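Local coordinates for exported gluconolactonase (Xanthomonas campestris pv. campestris, PDB 3DR2), which probably hydrolyses gluconolactone to gluconate, as a calcium-binding SMP-30-family enzyme of glucose secondary metabolic pathways, at residues S256-V260 with H272-T278. Sequence-based numbering, arbitrary orientation.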
# COMPACT_ATOMS: atom_id res chain seq x y z
N SER A 256 17.93 10.90 4.52
CA SER A 256 17.57 12.27 4.17
C SER A 256 16.80 12.21 2.85
O SER A 256 16.64 11.13 2.27
CB SER A 256 18.82 13.16 4.02
OG SER A 256 19.59 12.79 2.89
N GLY A 257 16.33 13.36 2.38
CA GLY A 257 15.56 13.38 1.15
C GLY A 257 16.34 12.99 -0.10
O GLY A 257 15.74 12.57 -1.09
N THR A 258 17.66 13.11 -0.04
CA THR A 258 18.50 12.82 -1.20
C THR A 258 19.42 11.62 -1.06
O THR A 258 20.13 11.26 -2.02
CB THR A 258 19.36 14.04 -1.56
OG1 THR A 258 20.19 14.38 -0.44
CG2 THR A 258 18.48 15.22 -1.90
N GLY A 259 19.43 10.99 0.11
CA GLY A 259 20.30 9.84 0.32
C GLY A 259 20.74 9.77 1.76
O GLY A 259 20.06 10.30 2.64
N VAL A 260 21.87 9.13 2.02
CA VAL A 260 22.37 9.00 3.39
C VAL A 260 23.53 9.96 3.68
O VAL A 260 24.47 10.09 2.89
CB VAL A 260 22.84 7.55 3.68
CG1 VAL A 260 23.62 7.50 4.99
CG2 VAL A 260 21.62 6.64 3.77
N HIS A 272 28.17 12.33 1.61
CA HIS A 272 26.80 11.99 1.26
C HIS A 272 26.74 10.82 0.27
O HIS A 272 27.55 10.74 -0.66
CB HIS A 272 26.14 13.24 0.67
CG HIS A 272 24.71 13.05 0.25
ND1 HIS A 272 24.35 12.78 -1.05
CD2 HIS A 272 23.56 13.12 0.95
CE1 HIS A 272 23.04 12.70 -1.14
NE2 HIS A 272 22.53 12.90 0.07
N ILE A 273 25.79 9.92 0.50
CA ILE A 273 25.60 8.76 -0.37
C ILE A 273 24.26 8.93 -1.08
O ILE A 273 23.20 8.65 -0.51
CB ILE A 273 25.59 7.44 0.44
CG1 ILE A 273 26.96 7.23 1.10
CG2 ILE A 273 25.24 6.26 -0.47
CD1 ILE A 273 27.01 6.11 2.11
N PRO A 274 24.28 9.41 -2.33
CA PRO A 274 23.03 9.60 -3.07
C PRO A 274 22.23 8.32 -3.24
O PRO A 274 22.79 7.24 -3.37
CB PRO A 274 23.50 10.15 -4.41
CG PRO A 274 24.76 10.87 -4.06
CD PRO A 274 25.42 9.91 -3.11
N THR A 275 20.91 8.46 -3.23
CA THR A 275 20.00 7.34 -3.43
C THR A 275 18.98 7.83 -4.46
O THR A 275 18.62 9.01 -4.47
CB THR A 275 19.29 6.94 -2.13
OG1 THR A 275 18.41 5.85 -2.40
CG2 THR A 275 18.50 8.09 -1.58
N PRO A 276 18.49 6.94 -5.33
CA PRO A 276 17.51 7.31 -6.37
C PRO A 276 16.20 7.97 -5.94
O PRO A 276 15.56 8.65 -6.74
CB PRO A 276 17.30 6.00 -7.15
CG PRO A 276 17.74 4.93 -6.20
CD PRO A 276 18.89 5.53 -5.46
N GLY A 277 15.81 7.78 -4.69
CA GLY A 277 14.59 8.39 -4.19
C GLY A 277 14.80 8.76 -2.73
O GLY A 277 15.88 8.51 -2.19
N THR A 278 13.81 9.35 -2.09
CA THR A 278 13.95 9.71 -0.68
C THR A 278 14.31 8.46 0.11
O THR A 278 13.82 7.37 -0.19
CB THR A 278 12.64 10.30 -0.12
OG1 THR A 278 12.34 11.52 -0.81
CG2 THR A 278 12.77 10.57 1.37
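Residues 256-260 and 272-278 meet at the open end of an antiparallel beta hairpin, strands 259-263 and 269-274, in one blade of the six-bladed beta-propeller. Val-260 and Ile-273 form a hydrogen-bonded pair. Val-260 N donates to Ile-273 O (2.9 Å), and Ile-273 N donates to Val-260 O (2.7 Å). Both carbonyls also take a CA-H...O contact, from Gly-259 and His-272 respectively. Gly-259 faces Pro-274 in the adjoining non-hydrogen-bonded pair. A CB on Gly-259 would clash with Ile-273 O, and its backbone angles also call for glycine. On the other side of this pair Thr-275 N donates to Thr-258 O (3.1 Å), a last backbone bond formed by residues outside the strands. Ser-256 OG donates to Gly-259 O (2.5 Å), which ties the turn before the strand. Ser-256 and Ala-279, and Gly-257 and Asp-238, are joined by backbone hydrogen bonds. The side chains of Val-260 and Ile-273 share a sheet face and pack on Trp-253 and the neighbouring strand 290-295. The side chain of Thr-278 is about 11 Å from a bound calcium ion. Besides the backbone bonds, His-272 NE2 makes a weak hydrogen bond to Thr-258 OG1, 2.8 Å long but bent to 122°.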